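Long-range contacts in glutathione S-transferase family protein (Populus trichocarpa, PDB 5F06), which probably catalyses the transfer of glutathione onto electrophilic compounds as a Phi-class glutathione transferase, and binds glutathione: residues V1-A7 against I53-D59; H21-L25 against F77-Y82. All coordinates share one frame; numbering follows the deposited sequence.

Contact 1 (V1-A7 against I53-D59); sequences VLKLYGA and IPALEED. With GSH (glutathione), chain C.
The Tyr5 ring meets the carboxylate of Glu57 nearly at right angles, the two planes 88° apart, while Ala55 O sits at the ring's edge, in its plane; Lys47 adds a cation-pi contact. Tyr5 OH donates to Glu57 OE1 over 2.6 Å, coming from above the carboxylate plane. The pair bridges strands 2-6 and 55-58, antiparallel neighbours in the middle of the four-stranded sheet of the thioredoxin-fold glutathione-binding domain. Tyr5 and Ala55 form one hydrogen-bonded pair and Lys3 and Glu57 the next, each closed by two backbone bonds such as Tyr5 N to Ala55 O at 2.8 Å.

Between them lies the non-hydrogen-bonded pair Leu4 and Leu56, which faces the opposite side of the sheet, where Leu4 packs on Val16 and Leu17 of helix 11-22. With CG anti to the backbone N (chi1 -178°), the Leu4 side chain lies beside its own carbonyl carbon and alongside Pro54, its CD1 3.8 Å from Pro54 CB. Further along this face Leu2 CD2 lies beside the chain of Glu58, whose carboxylate is held by Tyr72 and Lys76. At the far end, water 1 takes the N-H of Asp59 and donates to Val1 O.

A cis peptide bond precedes Pro54, the hallmark of the cis-proline loop in this fold. It leaves the backbone of Ile53 turned to glutathione in a two-bond, strand-like clasp: Ile53 N donates to O2 of the tripeptide at 3.0 Å, and glutathione N2 returns a 3.0 Å bond to Ile53 O.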
ATOM      1  N   VAL A   1      10.175  24.245   7.624  1.00 18.12           N
ATOM      2  CA  VAL A   1       9.070  23.794   8.464  1.00 20.30           C
ATOM      3  C   VAL A   1       8.291  22.681   7.776  1.00 17.80           C
ATOM      4  O   VAL A   1       8.040  22.739   6.573  1.00 18.25           O
ATOM      5  CB  VAL A   1       8.097  24.951   8.804  1.00 22.87           C
ATOM      6  CG1 VAL A   1       6.943  24.460   9.689  1.00 23.37           C
ATOM      7  CG2 VAL A   1       8.832  26.088   9.482  1.00 24.80           C
ATOM      8  N   LEU A   2       7.911  21.670   8.548  1.00 14.08           N
ATOM      9  CA  LEU A   2       7.030  20.623   8.057  1.00 14.68           C
ATOM     10  C   LEU A   2       5.609  21.153   8.045  1.00 13.09           C
ATOM     11  O   LEU A   2       4.995  21.297   9.100  1.00 12.78           O
ATOM     12  CB  LEU A   2       7.114  19.373   8.930  1.00 13.44           C
ATOM     13  CG  LEU A   2       8.427  18.599   8.886  1.00 15.05           C
ATOM     14  CD1 LEU A   2       8.468  17.601  10.029  1.00 14.10           C
ATOM     15  CD2 LEU A   2       8.591  17.887   7.550  1.00 15.54           C
ATOM     16  N   LYS A   3       5.103  21.455   6.854  1.00 12.76           N
ATOM     17  CA  LYS A   3       3.762  21.999   6.709  1.00 13.07           C
ATOM     18  C   LYS A   3       2.810  20.944   6.167  1.00 14.42           C
ATOM     19  O   LYS A   3       2.932  20.506   5.022  1.00 17.09           O
ATOM     20  CB  LYS A   3       3.783  23.223   5.799  1.00 16.08           C
ATOM     21  CG  LYS A   3       4.618  24.367   6.363  1.00 20.23           C
ATOM     22  CD  LYS A   3       4.888  25.455   5.335  1.00 26.09           C
ATOM     23  CE  LYS A   3       3.609  25.950   4.695  1.00 30.45           C
ATOM     24  NZ  LYS A   3       2.627  26.443   5.695  1.00 33.07           N
ATOM     25  N   LEU A   4       1.867  20.545   7.013  1.00 12.98           N
ATOM     26  CA  LEU A   4       0.903  19.500   6.696  1.00 11.33           C
ATOM     27  C   LEU A   4      -0.436  20.118   6.339  1.00 12.59           C
ATOM     28  O   LEU A   4      -1.028  20.827   7.147  1.00 12.64           O
ATOM     29  CB  LEU A   4       0.752  18.550   7.881  1.00 10.12           C
ATOM     30  CG  LEU A   4      -0.184  17.348   7.731  1.00 11.12           C
ATOM     31  CD1 LEU A   4       0.313  16.425   6.635  1.00 11.94           C
ATOM     32  CD2 LEU A   4      -0.302  16.604   9.056  1.00 11.12           C
ATOM     33  N   TYR A   5      -0.897  19.854   5.119  1.00 11.60           N
ATOM     34  CA  TYR A   5      -2.171  20.377   4.643  1.00 11.29           C
ATOM     35  C   TYR A   5      -3.274  19.337   4.797  1.00 10.43           C
ATOM     36  O   TYR A   5      -3.238  18.281   4.170  1.00  9.88           O
ATOM     37  CB  TYR A   5      -2.054  20.813   3.185  1.00 11.88           C
ATOM     38  CG  TYR A   5      -1.086  21.952   2.988  1.00 13.11           C
ATOM     39  CD1 TYR A   5       0.283  21.723   2.912  1.00 13.45           C
ATOM     40  CD2 TYR A   5      -1.537  23.262   2.896  1.00 14.87           C
ATOM     41  CE1 TYR A   5       1.174  22.769   2.739  1.00 14.66           C
ATOM     42  CE2 TYR A   5      -0.654  24.313   2.724  1.00 15.42           C
ATOM     43  CZ  TYR A   5       0.699  24.061   2.651  1.00 16.33           C
ATOM     44  OH  TYR A   5       1.575  25.107   2.477  1.00 18.72           O
ATOM     45  N   GLY A   6      -4.257  19.633   5.635  1.00 10.08           N
ATOM     46  CA  GLY A   6      -5.336  18.693   5.872  1.00  9.96           C
ATOM     47  C   GLY A   6      -6.332  19.190   6.896  1.00 11.45           C
ATOM     48  O   GLY A   6      -6.577  20.391   7.002  1.00 12.39           O
ATOM     49  N   ALA A   7      -6.907  18.262   7.653  1.00 13.49           N
ATOM     50  CA  ALA A   7      -7.886  18.606   8.679  1.00 14.35           C
ATOM     51  C   ALA A   7      -7.778  17.635   9.852  1.00 16.10           C
ATOM     52  O   ALA A   7      -7.635  16.432   9.638  1.00 16.47           O
ATOM     53  CB  ALA A   7      -9.284  18.586   8.099  1.00 13.89           C
ATOM     54  N   ILE A  53      -6.689  14.959   0.741  1.00  9.83           N
ATOM     55  CA  ILE A  53      -5.780  15.318   1.817  1.00  8.44           C
ATOM     56  C   ILE A  53      -5.256  14.041   2.468  1.00  8.80           C
ATOM     57  O   ILE A  53      -5.945  13.024   2.474  1.00  9.01           O
ATOM     58  CB  ILE A  53      -6.470  16.228   2.867  1.00  8.84           C
ATOM     59  CG1 ILE A  53      -7.740  15.576   3.430  1.00 11.29           C
ATOM     60  CG2 ILE A  53      -6.791  17.579   2.247  1.00 10.67           C
ATOM     61  CD1 ILE A  53      -8.326  16.321   4.637  1.00 11.51           C
ATOM     62  N   PRO A  54      -4.044  14.091   3.045  1.00 10.79           N
ATOM     63  CA  PRO A  54      -3.208  15.275   3.230  1.00 10.97           C
ATOM     64  C   PRO A  54      -2.135  15.456   2.166  1.00 10.66           C
ATOM     65  O   PRO A  54      -1.911  14.575   1.340  1.00  8.91           O
ATOM     66  CB  PRO A  54      -2.558  15.006   4.584  1.00 10.62           C
ATOM     67  CG  PRO A  54      -2.323  13.539   4.554  1.00 11.76           C
ATOM     68  CD  PRO A  54      -3.497  12.942   3.788  1.00 11.23           C
ATOM     69  N   ALA A  55      -1.495  16.617   2.206  1.00 10.96           N
ATOM     70  CA  ALA A  55      -0.258  16.856   1.489  1.00 10.52           C
ATOM     71  C   ALA A  55       0.758  17.434   2.463  1.00  9.72           C
ATOM     72  O   ALA A  55       0.388  17.978   3.509  1.00  9.20           O
ATOM     73  CB  ALA A  55      -0.476  17.796   0.325  1.00  9.67           C
ATOM     74  N   LEU A  56       2.034  17.310   2.117  1.00  9.04           N
ATOM     75  CA  LEU A  56       3.117  17.862   2.918  1.00  8.88           C
ATOM     76  C   LEU A  56       4.013  18.747   2.063  1.00  9.79           C
ATOM     77  O   LEU A  56       4.462  18.329   0.999  1.00 10.40           O
ATOM     78  CB  LEU A  56       3.952  16.747   3.549  1.00  8.81           C
ATOM     79  CG  LEU A  56       5.080  17.200   4.484  1.00 10.27           C
ATOM     80  CD1 LEU A  56       4.532  17.573   5.844  1.00 12.70           C
ATOM     81  CD2 LEU A  56       6.137  16.125   4.621  1.00 11.70           C
ATOM     82  N   GLU A  57       4.252  19.970   2.527  1.00 12.22           N
ATOM     83  CA  GLU A  57       5.288  20.825   1.956  1.00 13.95           C
ATOM     84  C   GLU A  57       6.420  20.957   2.964  1.00 13.89           C
ATOM     85  O   GLU A  57       6.211  21.389   4.099  1.00 15.04           O
ATOM     86  CB  GLU A  57       4.745  22.214   1.582  1.00 17.18           C
ATOM     87  CG  GLU A  57       3.962  22.258   0.270  1.00 16.89           C
ATOM     88  CD  GLU A  57       3.535  23.668  -0.115  1.00 18.64           C
ATOM     89  OE1 GLU A  57       3.428  24.522   0.796  1.00 19.36           O
ATOM     90  OE2 GLU A  57       3.314  23.925  -1.325  1.00 18.12           O
ATOM     91  N   GLU A  58       7.613  20.554   2.545  1.00 11.79           N
ATOM     92  CA  GLU A  58       8.820  20.750   3.333  1.00 12.70           C
ATOM     93  C   GLU A  58       9.835  21.452   2.453  1.00 14.40           C
ATOM     94  O   GLU A  58      10.509  20.815   1.640  1.00 13.81           O
ATOM     95  CB  GLU A  58       9.370  19.418   3.839  1.00 12.55           C
ATOM     96  CG  GLU A  58      10.556  19.565   4.775  1.00 15.34           C
ATOM     97  CD  GLU A  58      11.386  18.303   4.871  1.00 15.92           C
ATOM     98  OE1 GLU A  58      11.600  17.646   3.832  1.00 15.95           O
ATOM     99  OE2 GLU A  58      11.836  17.966   5.990  1.00 17.21           O
ATOM    100  N   ASP A  59       9.925  22.770   2.612  1.00 18.44           N
ATOM    101  CA  ASP A  59      10.719  23.607   1.727  1.00 25.90           C
ATOM    102  C   ASP A  59      10.304  23.357   0.271  1.00 23.80           C
ATOM    103  O   ASP A  59       9.140  23.556  -0.076  1.00 22.46           O
ATOM    104  CB  ASP A  59      12.208  23.346   1.954  1.00 30.62           C
ATOM    105  CG  ASP A  59      12.617  23.566   3.400  1.00 33.01           C
ATOM    106  OD1 ASP A  59      12.251  24.618   3.973  1.00 33.24           O
ATOM    107  OD2 ASP A  59      13.286  22.682   3.971  1.00 33.93           O
TER
HETATM  108  N1  GSH C 301      -4.608   7.003  -0.099  1.00 11.55           N
HETATM  109  CA1 GSH C 301      -4.847   8.326   0.377  1.00 12.66           C
HETATM  110  C1  GSH C 301      -3.978   8.598   1.586  1.00 12.14           C
HETATM  111  O11 GSH C 301      -3.738   7.677   2.408  1.00 12.03           O
HETATM  112  O12 GSH C 301      -3.500   9.744   1.773  1.00 11.37           O
HETATM  113  CB1 GSH C 301      -6.312   8.491   0.736  1.00 12.66           C
HETATM  114  CG1 GSH C 301      -6.596   9.967   0.974  1.00 13.84           C
HETATM  115  CD1 GSH C 301      -8.038  10.203   1.407  1.00 14.10           C
HETATM  116  OE1 GSH C 301      -8.855   9.294   1.387  1.00 13.90           O
HETATM  117  N2  GSH C 301      -8.407  11.514   1.848  1.00 12.79           N
HETATM  118  CA2 GSH C 301      -9.738  11.818   2.274  1.00 15.37           C
HETATM  119  C2  GSH C 301     -10.261  13.010   1.477  1.00 15.97           C
HETATM  120  O2  GSH C 301      -9.487  13.848   1.060  1.00 13.95           O
HETATM  121  CB2 GSH C 301      -9.719  12.219   3.733  1.00 18.08           C
HETATM  122  SG2 GSH C 301      -9.435  10.814   4.786  1.00 20.44           S
HETATM  123  N3  GSH C 301     -11.672  13.153   1.226  1.00 18.68           N
HETATM  124  CA3 GSH C 301     -12.166  14.298   0.481  1.00 22.78           C
HETATM  125  C3  GSH C 301     -12.716  13.871  -0.877  1.00 23.74           C
HETATM  126  O31 GSH C 301     -13.560  14.600  -1.468  1.00 24.91           O
HETATM  127  O32 GSH C 301     -12.332  12.797  -1.409  1.00 23.88           O
HETATM  128  O   HOH W   1       7.722  24.080   4.161  1.00 27.06           O
HETATM  129  O   HOH W   2       9.428  25.842   5.376  1.00 40.65           O

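Contact 2 (H21-L25 against F77-Y82)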
ATOM      1  N   HIS A  21       3.854  13.291  16.130  1.00 11.99           N
ATOM      2  CA  HIS A  21       3.968  13.352  17.588  1.00 13.28           C
ATOM      3  C   HIS A  21       4.862  12.252  18.145  1.00 12.69           C
ATOM      4  O   HIS A  21       5.623  12.490  19.089  1.00 14.06           O
ATOM      5  CB  HIS A  21       2.586  13.273  18.245  1.00 12.93           C
ATOM      6  CG  HIS A  21       1.734  14.474  17.993  1.00 14.57           C
ATOM      7  ND1 HIS A  21       2.196  15.761  18.173  1.00 16.50           N
ATOM      8  CD2 HIS A  21       0.449  14.589  17.584  1.00 14.22           C
ATOM      9  CE1 HIS A  21       1.231  16.616  17.883  1.00 16.86           C
ATOM     10  NE2 HIS A  21       0.160  15.930  17.522  1.00 15.45           N
ATOM     11  N   GLU A  22       4.759  11.048  17.587  1.00 11.14           N
ATOM     12  CA  GLU A  22       5.644   9.956  17.981  1.00 12.22           C
ATOM     13  C   GLU A  22       7.100  10.380  17.824  1.00 13.56           C
ATOM     14  O   GLU A  22       7.955  10.008  18.628  1.00 12.80           O
ATOM     15  CB  GLU A  22       5.371   8.699  17.151  1.00 11.33           C
ATOM     16  CG  GLU A  22       4.051   8.007  17.458  1.00 11.88           C
ATOM     17  CD  GLU A  22       4.057   7.256  18.783  1.00 14.80           C
ATOM     18  OE1 GLU A  22       5.110   7.203  19.449  1.00 15.69           O
ATOM     19  OE2 GLU A  22       2.997   6.712  19.153  1.00 15.57           O
ATOM     20  N   LYS A  23       7.373  11.171  16.789  1.00 13.31           N
ATOM     21  CA  LYS A  23       8.737  11.586  16.478  1.00 12.01           C
ATOM     22  C   LYS A  23       9.122  12.884  17.197  1.00 13.94           C
ATOM     23  O   LYS A  23      10.240  13.378  17.036  1.00 15.93           O
ATOM     24  CB  LYS A  23       8.902  11.752  14.965  1.00 10.86           C
ATOM     25  CG  LYS A  23       8.642  10.469  14.159  1.00 11.16           C
ATOM     26  CD  LYS A  23       9.595   9.341  14.519  1.00 13.36           C
ATOM     27  CE  LYS A  23      11.033   9.645  14.114  1.00 14.31           C
ATOM     28  NZ  LYS A  23      11.976   8.586  14.560  1.00 16.13           N
ATOM     29  N   ASN A  24       8.202  13.417  17.998  1.00 14.96           N
ATOM     30  CA  ASN A  24       8.428  14.666  18.734  1.00 15.62           C
ATOM     31  C   ASN A  24       8.802  15.828  17.818  1.00 15.15           C
ATOM     32  O   ASN A  24       9.681  16.622  18.150  1.00 17.26           O
ATOM     33  CB  ASN A  24       9.533  14.488  19.781  1.00 17.08           C
ATOM     34  CG  ASN A  24       9.187  13.457  20.836  1.00 18.00           C
ATOM     35  OD1 ASN A  24       8.014  13.192  21.105  1.00 19.57           O
ATOM     36  ND2 ASN A  24      10.212  12.883  21.457  1.00 18.08           N
ATOM     37  N   LEU A  25       8.132  15.937  16.676  1.00 11.74           N
ATOM     38  CA  LEU A  25       8.484  16.948  15.680  1.00 10.87           C
ATOM     39  C   LEU A  25       7.621  18.203  15.757  1.00 11.04           C
ATOM     40  O   LEU A  25       6.421  18.137  16.046  1.00 10.95           O
ATOM     41  CB  LEU A  25       8.379  16.355  14.275  1.00 10.18           C
ATOM     42  CG  LEU A  25       9.402  15.272  13.927  1.00 11.91           C
ATOM     43  CD1 LEU A  25       9.059  14.637  12.595  1.00 12.76           C
ATOM     44  CD2 LEU A  25      10.813  15.846  13.899  1.00 12.96           C
ATOM     45  N   PHE A  77      13.926  11.290  10.230  1.00 15.42           N
ATOM     46  CA  PHE A  77      14.230  11.651  11.612  1.00 15.50           C
ATOM     47  C   PHE A  77      14.538  10.415  12.454  1.00 14.96           C
ATOM     48  O   PHE A  77      14.095  10.285  13.590  1.00 14.17           O
ATOM     49  CB  PHE A  77      13.073  12.456  12.192  1.00 14.29           C
ATOM     50  CG  PHE A  77      12.828  13.731  11.449  1.00 13.25           C
ATOM     51  CD1 PHE A  77      13.659  14.821  11.639  1.00 13.09           C
ATOM     52  CD2 PHE A  77      11.803  13.828  10.527  1.00 12.40           C
ATOM     53  CE1 PHE A  77      13.454  15.995  10.947  1.00 13.94           C
ATOM     54  CE2 PHE A  77      11.593  15.004   9.829  1.00 13.56           C
ATOM     55  CZ  PHE A  77      12.421  16.088  10.040  1.00 14.56           C
ATOM     56  N   LYS A  78      15.330   9.521  11.870  1.00 19.30           N
ATOM     57  CA  LYS A  78      15.856   8.354  12.575  1.00 20.42           C
ATOM     58  C   LYS A  78      16.705   8.765  13.779  1.00 17.80           C
ATOM     59  O   LYS A  78      17.586   9.612  13.667  1.00 17.99           O
ATOM     60  CB  LYS A  78      16.679   7.481  11.616  1.00 25.08           C
ATOM     61  CG  LYS A  78      17.711   8.230  10.773  1.00 30.78           C
ATOM     62  CD  LYS A  78      18.192   7.376   9.594  1.00 36.26           C
ATOM     63  CE  LYS A  78      19.185   6.312  10.025  1.00 40.28           C
ATOM     64  NZ  LYS A  78      19.712   5.535   8.860  1.00 43.05           N
ATOM     65  N   GLY A  79      16.428   8.158  14.929  1.00 16.81           N
ATOM     66  CA  GLY A  79      17.181   8.432  16.142  1.00 17.59           C
ATOM     67  C   GLY A  79      16.569   9.526  17.001  1.00 17.28           C
ATOM     68  O   GLY A  79      17.059   9.816  18.093  1.00 18.87           O
ATOM     69  N   THR A  80      15.497  10.132  16.503  1.00 15.85           N
ATOM     70  CA  THR A  80      14.770  11.160  17.240  1.00 16.90           C
ATOM     71  C   THR A  80      13.350  10.682  17.525  1.00 15.44           C
ATOM     72  O   THR A  80      12.664  10.183  16.640  1.00 15.61           O
ATOM     73  CB  THR A  80      14.753  12.490  16.460  1.00 17.77           C
ATOM     74  OG1 THR A  80      16.085  13.017  16.421  1.00 19.70           O
ATOM     75  CG2 THR A  80      13.825  13.516  17.117  1.00 18.22           C
ATOM     76  N   GLY A  81      12.922  10.829  18.772  1.00 14.82           N
ATOM     77  CA  GLY A  81      11.613  10.368  19.178  1.00 14.05           C
ATOM     78  C   GLY A  81      11.543   8.856  19.107  1.00 14.07           C
ATOM     79  O   GLY A  81      12.552   8.170  19.282  1.00 15.03           O
ATOM     80  N   TYR A  82      10.355   8.324  18.843  1.00 13.18           N
ATOM     81  CA  TYR A  82      10.184   6.880  18.861  1.00 13.40           C
ATOM     82  C   TYR A  82      10.735   6.202  17.605  1.00 12.75           C
ATOM     83  O   TYR A  82      10.658   6.736  16.503  1.00 12.80           O
ATOM     84  CB  TYR A  82       8.711   6.502  19.029  1.00 13.19           C
ATOM     85  CG  TYR A  82       8.562   5.016  19.208  1.00 13.34           C
ATOM     86  CD1 TYR A  82       8.725   4.431  20.455  1.00 14.84           C
ATOM     87  CD2 TYR A  82       8.309   4.191  18.122  1.00 12.54           C
ATOM     88  CE1 TYR A  82       8.616   3.066  20.620  1.00 15.21           C
ATOM     89  CE2 TYR A  82       8.201   2.828  18.277  1.00 13.00           C
ATOM     90  CZ  TYR A  82       8.356   2.269  19.527  1.00 14.04           C
ATOM     91  OH  TYR A  82       8.248   0.907  19.683  1.00 14.40           O
TER
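Leu25 lies across the ring of Phe77, with CD2 over its centre, 3.8 Å from the centroid and 11° off the ring normal, a CH-pi contact. The other methyl, CD1, leans toward one side of the ring, 3.5 Å from Phe77 CD2. Beside this apolar pair the Lys23 chain bends at chi2 (-61°) and again at chi3, which carries its ammonium group into the curve of 77-82. There NZ is gripped by three carbonyls: Thr80 O at 2.7 Å, Phe77 O at 2.9 Å and Tyr82 O at 3.0 Å. Phe77 O also accepts Thr80 N, closing the type II turn from Phe77 to Thr80, and its two donors arrive from opposite faces of the carbonyl plane.

Glu22 and Tyr82 run side by side, carboxylate and ring planes 65° apart. Arg201 serves both, in a salt bridge with Glu22 and a cation-pi contact with the Tyr82 ring, and Tyr82 OH is hydrogen-bonded to Tyr162 O. Tyr82 N donates to Glu22 O at 2.9 Å, and Gly81, at positive phi, brings its CA to 3.7 Å from Glu22 O. The type II turn and loop after helix 66-76 are thus fastened to the Schellman motif, with Asn24 at positive phi, that ends helix 11-22.

How the contacts relate
Contact 1 is partly buried and lies within the central sheet, with one end at the glutathione pocket; contact 2 is a surface contact between the end of helix 11-22 and the loop after helix 66-76, away from the annotated sites. Their centres are about 17 Å apart, yet they touch at Leu2, whose CD1 packs 4.0 Å from Leu25 CD1 and 4.1 Å from Phe77 CE2. Strand 2-6 leads into helix 11-22, so 1-7 and 21-25 belong to successive elements, and the segments of the two contacts alternate along the chain. Paired backbone amides and carbonyls knit contact 1, whereas contact 2 is joined mainly through side chains, with a single backbone-to-backbone bond across it.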